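Long-range contacts in topoisomerase IV subunit A (Escherichia coli, PDB 1ZVT), which forms part of a type II topoisomerase that decatenates DNA, its C-terminal beta-pinwheel domain probably binding DNA and contributing to substrate choice: residues A[42-47]-A[58-64]; A[46-50]-A[112-118]; A[11-15]-A[69-74]. All coordinates share one frame; numbering follows the deposited sequence.

The three contacts cluster on one side of the chain's centre and link three successive blades. Contacts 1 and 2, with centres about 10 Å apart, share Pro46 and Val47: contact 1 is at the open end of the hairpin of strands 47-51 and 55-59, and contact 2 lays the loop after strand 106-111 against the first of these strands. Contact 3, about 14 Å from contact 1 and 18 Å from contact 2, adds strand 72-73 to strand 13-18 of the preceding sheet. Along the chain, contact 3 encloses contact 1 and interleaves with contact 2, so each blade is finished only after the chain has visited the next. Phe49 packs on Val14 and Leu74, tying the sheets together.

Contact 1: A[42-47]-A[58-64]; sequences KSNQPV and AIDPITL
Pro61 pushes its ring edge into a hollow formed by the type I turn Lys42-Gln45. CD comes within 3.1 Å of Gln45 O and 3.7 Å of Ser43 O, so two carbonyl oxygens border the ring on the side facing the turn. The compact ring, lacking an N-H and a long side chain, offers them CD and CG (3.3 Å from Gln45 O). Gln45 OE1 helps keep the hollow, taking Lys42 N at 2.6 Å. Ser43 binds Glu2 through OG, while its carbonyl faces CG2 of Ile62. Asp60 helps to set this shoulder: with CG anti to the backbone N (chi1 -178°), OD1 accepts from Ile62 N at 3.0 Å, from above the carboxylate plane, an Asx turn leading into the 3-10 segment 61-63. Were an alanine here, the Ile62 N-H would probably be left without its mate and the turn presenting Pro61 less firmly fixed. Val47 N donates to Ile59 O at 3.0 Å and Ile59 N to Val47 O at 2.9 Å, and the two branched side chains lie side by side on one face, Val47 CG1 resting 4.2 Å from Ile59 CB. Towards the opposite face the small Ala58 leaves room for the Pro46 ring. This is the open end of an antiparallel beta-hairpin, the central strand pair of a pinwheel blade, where the turn entering one strand packs on the 3-10 segment leaving the other.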
loop_
_atom_site.group_PDB
_atom_site.type_symbol
_atom_site.label_atom_id
_atom_site.label_comp_id
_atom_site.label_asym_id
_atom_site.label_seq_id
_atom_site.Cartn_x
_atom_site.Cartn_y
_atom_site.Cartn_z
ATOM N N LYS A 42 5.530 15.538 10.910
ATOM C CA LYS A 42 6.312 16.395 11.808
ATOM C C LYS A 42 7.662 15.767 12.064
ATOM O O LYS A 42 7.820 14.556 11.968
ATOM C CB LYS A 42 5.572 16.577 13.136
ATOM C CG LYS A 42 4.320 17.452 13.027
ATOM C CD LYS A 42 3.550 17.463 14.349
ATOM C CE LYS A 42 2.263 18.281 14.232
ATOM N NZ LYS A 42 2.001 19.042 15.486
ATOM N N SER A 43 8.643 16.597 12.406
ATOM C CA SER A 43 10.017 16.133 12.538
ATOM C C SER A 43 10.185 15.182 13.730
ATOM O O SER A 43 11.148 14.414 13.767
ATOM C CB SER A 43 10.982 17.329 12.609
ATOM O OG SER A 43 10.612 18.188 13.673
ATOM N N ASN A 44 9.231 15.212 14.667
ATOM C CA ASN A 44 9.256 14.318 15.821
ATOM C C ASN A 44 8.341 13.102 15.698
ATOM O O ASN A 44 7.913 12.532 16.709
ATOM C CB ASN A 44 8.963 15.090 17.122
ATOM C CG ASN A 44 7.574 15.702 17.155
ATOM O OD1 ASN A 44 6.913 15.868 16.123
ATOM N ND2 ASN A 44 7.118 16.059 18.360
ATOM N N GLN A 45 8.042 12.692 14.464
ATOM C CA GLN A 45 7.263 11.482 14.240
ATOM C C GLN A 45 8.078 10.628 13.262
ATOM O O GLN A 45 8.801 11.175 12.449
ATOM C CB GLN A 45 5.837 11.800 13.736
ATOM C CG GLN A 45 5.561 11.667 12.256
ATOM C CD GLN A 45 4.222 12.286 11.808
ATOM O OE1 GLN A 45 4.113 13.481 11.668
ATOM N NE2 GLN A 45 3.214 11.454 11.587
ATOM N N PRO A 46 7.997 9.298 13.364
ATOM C CA PRO A 46 8.814 8.500 12.441
ATOM C C PRO A 46 8.229 8.459 11.017
ATOM O O PRO A 46 7.018 8.623 10.842
ATOM C CB PRO A 46 8.760 7.101 13.062
ATOM C CG PRO A 46 7.425 7.067 13.721
ATOM C CD PRO A 46 7.233 8.452 14.291
ATOM N N VAL A 47 9.103 8.258 10.030
ATOM C CA VAL A 47 8.679 7.851 8.692
ATOM C C VAL A 47 8.934 6.361 8.530
ATOM O O VAL A 47 9.940 5.848 9.000
ATOM C CB VAL A 47 9.342 8.693 7.554
ATOM C CG1 VAL A 47 10.874 8.723 7.637
ATOM C CG2 VAL A 47 8.824 8.211 6.160
ATOM N N ALA A 58 11.299 1.911 10.514
ATOM C CA ALA A 58 11.080 3.310 10.832
ATOM C C ALA A 58 12.395 4.084 10.906
ATOM O O ALA A 58 13.405 3.562 11.404
ATOM C CB ALA A 58 10.346 3.446 12.147
ATOM N N ILE A 59 12.368 5.324 10.430
ATOM C CA ILE A 59 13.544 6.203 10.463
ATOM C C ILE A 59 13.104 7.538 11.088
ATOM O O ILE A 59 11.996 8.007 10.846
ATOM C CB ILE A 59 14.112 6.446 9.031
ATOM C CG1 ILE A 59 14.726 5.161 8.442
ATOM C CG2 ILE A 59 15.137 7.611 8.996
ATOM C CD1 ILE A 59 15.368 5.354 7.033
ATOM N N ASP A 60 13.967 8.120 11.911
ATOM C CA ASP A 60 13.724 9.442 12.498
ATOM C C ASP A 60 14.115 10.514 11.462
ATOM O O ASP A 60 15.260 10.560 10.997
ATOM C CB ASP A 60 14.554 9.559 13.795
ATOM C CG ASP A 60 14.344 10.879 14.541
ATOM O OD1 ASP A 60 13.844 11.870 13.966
ATOM O OD2 ASP A 60 14.734 10.940 15.738
ATOM N N PRO A 61 13.170 11.385 11.078
ATOM C CA PRO A 61 13.500 12.409 10.070
ATOM C C PRO A 61 14.732 13.270 10.405
ATOM O O PRO A 61 15.390 13.744 9.481
ATOM C CB PRO A 61 12.239 13.282 10.020
ATOM C CG PRO A 61 11.131 12.340 10.458
ATOM C CD PRO A 61 11.764 11.496 11.533
ATOM N N ILE A 62 15.070 13.424 11.686
ATOM C CA ILE A 62 16.214 14.298 12.033
ATOM C C ILE A 62 17.560 13.739 11.545
ATOM O O ILE A 62 18.575 14.474 11.477
ATOM C CB ILE A 62 16.252 14.662 13.538
ATOM C CG1 ILE A 62 16.334 13.419 14.408
ATOM C CG2 ILE A 62 15.002 15.483 13.898
ATOM C CD1 ILE A 62 17.703 12.885 14.642
ATOM N N THR A 63 17.560 12.449 11.206
ATOM C CA THR A 63 18.769 11.769 10.732
ATOM C C THR A 63 18.902 11.835 9.201
ATOM O O THR A 63 19.876 11.324 8.636
ATOM C CB THR A 63 18.769 10.285 11.150
ATOM O OG1 THR A 63 17.715 9.593 10.469
ATOM C CG2 THR A 63 18.599 10.108 12.653
ATOM N N LEU A 64 17.930 12.450 8.526
ATOM C CA LEU A 64 17.933 12.494 7.059
ATOM C C LEU A 64 18.475 13.836 6.552
ATOM O O LEU A 64 18.323 14.859 7.239
ATOM C CB LEU A 64 16.519 12.247 6.510
ATOM C CG LEU A 64 15.938 10.865 6.793
ATOM C CD1 LEU A 64 14.513 10.781 6.258
ATOM C CD2 LEU A 64 16.821 9.782 6.187
#

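Contact 2: A[46-50]-A[112-118]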
loop_
_atom_site.group_PDB
_atom_site.type_symbol
_atom_site.label_atom_id
_atom_site.label_comp_id
_atom_site.label_asym_id
_atom_site.label_seq_id
_atom_site.Cartn_x
_atom_site.Cartn_y
_atom_site.Cartn_z
ATOM N N PRO A 46 7.997 9.298 13.364
ATOM C CA PRO A 46 8.814 8.500 12.441
ATOM C C PRO A 46 8.229 8.459 11.017
ATOM O O PRO A 46 7.018 8.623 10.842
ATOM C CB PRO A 46 8.760 7.101 13.062
ATOM C CG PRO A 46 7.425 7.067 13.721
ATOM C CD PRO A 46 7.233 8.452 14.291
ATOM N N VAL A 47 9.103 8.258 10.030
ATOM C CA VAL A 47 8.679 7.851 8.692
ATOM C C VAL A 47 8.934 6.361 8.530
ATOM O O VAL A 47 9.940 5.848 9.000
ATOM C CB VAL A 47 9.342 8.693 7.554
ATOM C CG1 VAL A 47 10.874 8.723 7.637
ATOM C CG2 VAL A 47 8.824 8.211 6.160
ATOM N N VAL A 48 7.972 5.667 7.928
ATOM C CA VAL A 48 8.021 4.205 7.826
ATOM C C VAL A 48 8.134 3.809 6.351
ATOM O O VAL A 48 7.546 4.466 5.487
ATOM C CB VAL A 48 6.764 3.593 8.463
ATOM C CG1 VAL A 48 6.489 2.209 7.943
ATOM C CG2 VAL A 48 6.908 3.579 9.992
ATOM N N PHE A 49 8.900 2.746 6.092
ATOM C CA PHE A 49 9.098 2.165 4.775
ATOM C C PHE A 49 8.686 0.708 4.847
ATOM O O PHE A 49 8.950 0.009 5.841
ATOM C CB PHE A 49 10.570 2.285 4.349
ATOM C CG PHE A 49 11.031 3.707 4.269
ATOM C CD1 PHE A 49 11.624 4.323 5.367
ATOM C CD2 PHE A 49 10.805 4.452 3.109
ATOM C CE1 PHE A 49 12.009 5.680 5.312
ATOM C CE2 PHE A 49 11.182 5.814 3.050
ATOM C CZ PHE A 49 11.787 6.412 4.161
ATOM N N VAL A 50 8.040 0.237 3.788
ATOM C CA VAL A 50 7.749 -1.192 3.673
ATOM C C VAL A 50 8.492 -1.756 2.446
ATOM O O VAL A 50 8.390 -1.186 1.340
ATOM C CB VAL A 50 6.237 -1.437 3.551
ATOM C CG1 VAL A 50 5.984 -2.933 3.456
ATOM C CG2 VAL A 50 5.492 -0.855 4.780
ATOM N N PHE A 112 -0.513 2.286 12.475
ATOM C CA PHE A 112 0.816 2.767 12.042
ATOM C C PHE A 112 1.893 2.356 13.045
ATOM O O PHE A 112 3.020 1.978 12.661
ATOM C CB PHE A 112 0.769 4.290 11.877
ATOM C CG PHE A 112 2.060 4.903 11.377
ATOM C CD1 PHE A 112 2.411 4.836 10.037
ATOM C CD2 PHE A 112 2.916 5.567 12.257
ATOM C CE1 PHE A 112 3.614 5.421 9.566
ATOM C CE2 PHE A 112 4.138 6.144 11.797
ATOM C CZ PHE A 112 4.474 6.066 10.441
ATOM N N ASN A 113 1.560 2.419 14.331
ATOM C CA ASN A 113 2.500 2.020 15.368
ATOM C C ASN A 113 3.054 0.609 15.159
ATOM O O ASN A 113 4.223 0.361 15.444
ATOM C CB ASN A 113 1.880 2.142 16.758
ATOM C CG ASN A 113 2.912 2.001 17.843
ATOM O OD1 ASN A 113 2.829 1.102 18.677
ATOM N ND2 ASN A 113 3.927 2.843 17.795
ATOM N N ASP A 114 2.228 -0.299 14.630
ATOM C CA ASP A 114 2.638 -1.674 14.378
ATOM C C ASP A 114 3.713 -1.778 13.325
ATOM O O ASP A 114 4.416 -2.769 13.282
ATOM C CB ASP A 114 1.450 -2.521 13.936
ATOM C CG ASP A 114 0.446 -2.716 15.055
ATOM O OD1 ASP A 114 0.884 -2.935 16.210
ATOM O OD2 ASP A 114 -0.762 -2.658 14.780
ATOM N N LEU A 115 3.827 -0.754 12.484
ATOM C CA LEU A 115 4.879 -0.732 11.452
ATOM C C LEU A 115 6.197 -0.155 11.971
ATOM O O LEU A 115 7.226 -0.305 11.327
ATOM C CB LEU A 115 4.420 0.085 10.247
ATOM C CG LEU A 115 3.532 -0.629 9.226
ATOM C CD1 LEU A 115 2.215 -0.976 9.831
ATOM C CD2 LEU A 115 3.311 0.290 8.049
ATOM N N VAL A 116 6.164 0.508 13.125
ATOM C CA VAL A 116 7.342 1.272 13.564
ATOM C C VAL A 116 8.383 0.336 14.166
ATOM O O VAL A 116 8.187 -0.208 15.261
ATOM C CB VAL A 116 6.945 2.387 14.527
ATOM C CG1 VAL A 116 8.186 3.093 15.136
ATOM C CG2 VAL A 116 6.041 3.386 13.818
ATOM N N ALA A 117 9.460 0.111 13.422
ATOM C CA ALA A 117 10.550 -0.756 13.875
ATOM C C ALA A 117 11.844 0.008 13.661
ATOM O O ALA A 117 12.263 0.209 12.521
ATOM C CB ALA A 117 10.566 -2.036 13.104
ATOM N N ARG A 118 12.452 0.467 14.759
ATOM C CA ARG A 118 13.566 1.397 14.670
ATOM C C ARG A 118 14.930 0.704 14.491
ATOM O O ARG A 118 15.933 1.372 14.251
ATOM C CB ARG A 118 13.551 2.364 15.868
ATOM C CG ARG A 118 12.238 3.160 15.935
ATOM C CD ARG A 118 12.073 3.972 17.199
ATOM N NE ARG A 118 10.812 4.730 17.234
ATOM C CZ ARG A 118 10.622 5.902 16.631
ATOM N NH1 ARG A 118 11.592 6.457 15.919
ATOM N NH2 ARG A 118 9.455 6.516 16.715
#
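The carbonyl oxygen of Pro46 meets the edge of the Phe112 ring near its plane, with CZ 3.6 Å and CE2 3.9 Å from this O, so it faces the slightly positive aromatic rim. The pyrrolidine of the same proline passes alongside the ring, CG approaching CE2, and also receives CG2 of Val116. Beyond it the extended chain of Arg118 brings NH2 to 3.7 Å from Pro46 CG, where the exposed guanidinium lies against the proline ring in van der Waals contact.

Val48 carries the centre. Its two branches diverge: CG1, anti to the backbone N (chi1 158°), heads for Leu115, where it lies 3.7 Å from CD2, and CG2 touches Phe112 CZ at 3.5 Å and Val116 CG2 at 3.9 Å. A beta-branched residue suits this place, since one short side chain serves three neighbours; its axis crosses that of Leu115 at about a right angle, and the Phe112 ring slides past it in the opposite direction. Leu115 also reaches Val50, CD2 to CG2 4.1 Å.

The loop keeps its own backbone in order, with Leu115 N donating to Phe112 O at 2.9 Å, and Phe112 also packs on Leu90 of strand 86-90. Segment 46-50 and the loop share no hydrogen bond or salt bridge, so the chemistry implies that these two hold by shape and by burial of branched aliphatic and aromatic groups, while the loop's polar ties go to the adjacent strand 55-59, through Leu115 O to Ser56 OG and a probable backbone bond between Ala117 and Ala58.

Contact 3: A[11-15]-A[69-74]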
loop_
_atom_site.group_PDB
_atom_site.type_symbol
_atom_site.label_atom_id
_atom_site.label_comp_id
_atom_site.label_asym_id
_atom_site.label_seq_id
_atom_site.Cartn_x
_atom_site.Cartn_y
_atom_site.Cartn_z
ATOM N N MET A 11 15.384 5.361 -7.169
ATOM C CA MET A 11 16.555 4.548 -6.787
ATOM C C MET A 11 16.651 4.271 -5.290
ATOM O O MET A 11 17.605 3.629 -4.839
ATOM C CB MET A 11 17.830 5.225 -7.258
ATOM C CG MET A 11 17.976 5.334 -8.783
ATOM S SD MET A 11 17.969 3.721 -9.561
ATOM C CE MET A 11 16.338 3.633 -10.291
ATOM N N GLY A 12 15.677 4.748 -4.510
ATOM C CA GLY A 12 15.647 4.436 -3.080
ATOM C C GLY A 12 16.479 5.369 -2.224
ATOM O O GLY A 12 16.952 4.971 -1.151
ATOM N N TRP A 13 16.615 6.615 -2.673
ATOM C CA TRP A 13 17.305 7.647 -1.920
ATOM C C TRP A 13 16.274 8.545 -1.285
ATOM O O TRP A 13 15.200 8.783 -1.862
ATOM C CB TRP A 13 18.213 8.462 -2.840
ATOM C CG TRP A 13 19.444 7.698 -3.239
ATOM C CD1 TRP A 13 19.502 6.392 -3.638
ATOM C CD2 TRP A 13 20.784 8.187 -3.256
ATOM N NE1 TRP A 13 20.803 6.039 -3.927
ATOM C CE2 TRP A 13 21.612 7.120 -3.685
ATOM C CE3 TRP A 13 21.371 9.423 -2.950
ATOM C CZ2 TRP A 13 23.001 7.255 -3.826
ATOM C CZ3 TRP A 13 22.761 9.555 -3.084
ATOM C CH2 TRP A 13 23.553 8.477 -3.521
ATOM N N VAL A 14 16.579 9.031 -0.090
ATOM C CA VAL A 14 15.601 9.816 0.672
ATOM C C VAL A 14 16.183 11.109 1.191
ATOM O O VAL A 14 17.393 11.231 1.361
ATOM C CB VAL A 14 15.034 9.030 1.883
ATOM C CG1 VAL A 14 14.096 7.950 1.405
ATOM C CG2 VAL A 14 16.169 8.408 2.748
ATOM N N ARG A 15 15.301 12.068 1.479
ATOM C CA ARG A 15 15.683 13.274 2.184
ATOM C C ARG A 15 14.458 13.813 2.920
ATOM O O ARG A 15 13.333 13.400 2.638
ATOM C CB ARG A 15 16.239 14.311 1.226
ATOM C CG ARG A 15 15.180 15.019 0.401
ATOM C CD ARG A 15 15.821 15.673 -0.793
ATOM N NE ARG A 15 15.935 14.790 -1.954
ATOM C CZ ARG A 15 16.506 15.137 -3.104
ATOM N NH1 ARG A 15 17.040 16.348 -3.254
ATOM N NH2 ARG A 15 16.553 14.289 -4.103
ATOM N N GLY A 69 20.844 18.927 -2.102
ATOM C CA GLY A 69 21.586 17.695 -2.250
ATOM C C GLY A 69 20.669 16.713 -2.937
ATOM O O GLY A 69 19.610 17.103 -3.447
ATOM N N GLN A 70 21.080 15.452 -2.971
ATOM C CA GLN A 70 20.420 14.448 -3.795
ATOM C C GLN A 70 19.872 13.328 -2.913
ATOM O O GLN A 70 19.449 12.278 -3.392
ATOM C CB GLN A 70 21.396 13.926 -4.869
ATOM C CG GLN A 70 21.661 14.966 -5.966
ATOM C CD GLN A 70 22.888 14.675 -6.841
ATOM O OE1 GLN A 70 23.844 14.013 -6.418
ATOM N NE2 GLN A 70 22.866 15.187 -8.068
ATOM N N GLY A 71 19.846 13.604 -1.613
ATOM C CA GLY A 71 19.407 12.631 -0.625
ATOM C C GLY A 71 20.515 11.667 -0.249
ATOM O O GLY A 71 21.689 11.888 -0.550
ATOM N N GLU A 72 20.130 10.588 0.422
ATOM C CA GLU A 72 21.065 9.531 0.798
ATOM C C GLU A 72 20.371 8.175 0.624
ATOM O O GLU A 72 19.162 8.087 0.801
ATOM C CB GLU A 72 21.581 9.765 2.225
ATOM C CG GLU A 72 20.629 9.423 3.329
ATOM C CD GLU A 72 21.285 9.489 4.696
ATOM O OE1 GLU A 72 21.994 10.520 4.960
ATOM O OE2 GLU A 72 21.080 8.503 5.477
ATOM N N PRO A 73 21.125 7.116 0.261
ATOM C CA PRO A 73 20.491 5.834 -0.038
ATOM C C PRO A 73 19.871 5.161 1.187
ATOM O O PRO A 73 20.486 5.116 2.255
ATOM C CB PRO A 73 21.653 4.972 -0.577
ATOM C CG PRO A 73 22.885 5.589 0.040
ATOM C CD PRO A 73 22.597 7.067 0.100
ATOM N N LEU A 74 18.664 4.618 1.035
ATOM C CA LEU A 74 18.080 3.824 2.126
ATOM C C LEU A 74 18.908 2.605 2.517
ATOM O O LEU A 74 18.859 2.171 3.663
ATOM C CB LEU A 74 16.654 3.384 1.791
ATOM C CG LEU A 74 15.686 4.547 1.936
ATOM C CD1 LEU A 74 14.339 4.132 1.305
ATOM C CD2 LEU A 74 15.525 4.901 3.426
HETATM O O HOH W 1 16.800 11.218 -3.662
#
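Trp13 and Pro73 lie side by side, the proline spread over one face of the indole: CD sits 3.7 Å from the centroid of the six-membered ring and only 3° off its normal, a CH-pi contact, while CB lies 3.6 Å from NE1. The flat indole suits the compact, unbranched proline ring, whose C-H groups can lie close over it. Next to them the backbone is tightly laced: Val14 N gives to Glu72 O (2.9 Å), Glu72 N returns the bond to Val14 O (3.0 Å), and Leu74 N donates to Gly12 O at 2.8 Å, nearly straight at 169°. On the inner face Val14 crosses Leu74 at about a right angle, CG2 to CD2 3.6 Å, in a layer continued by Phe49. Glu72, on the same face as Val14, is paired through OE2 with Lys77. Gly71 fits where a side chain would run into Val14 O.

Towards the exposed Gly69 the direct contact thins. Arg15, bent at chi3 (87°), brings its guanidinium over the Gln70-Gly71 peptide, and a water bridges NH2 to Gln70 O, 2.9 Å from that oxygen. Residues outside the two segments mainly fix the guanidinium: Asn28 O binds NH2, Ala67 O binds NH1, and Tyr29 makes a cation-pi contact. Strand 72-73, returning from the next blade, thus supplies the outer fourth strand beside strand 13-18 in an antiparallel sheet of order 3-1-2-4, the strand exchange characteristic of the beta-pinwheel fold.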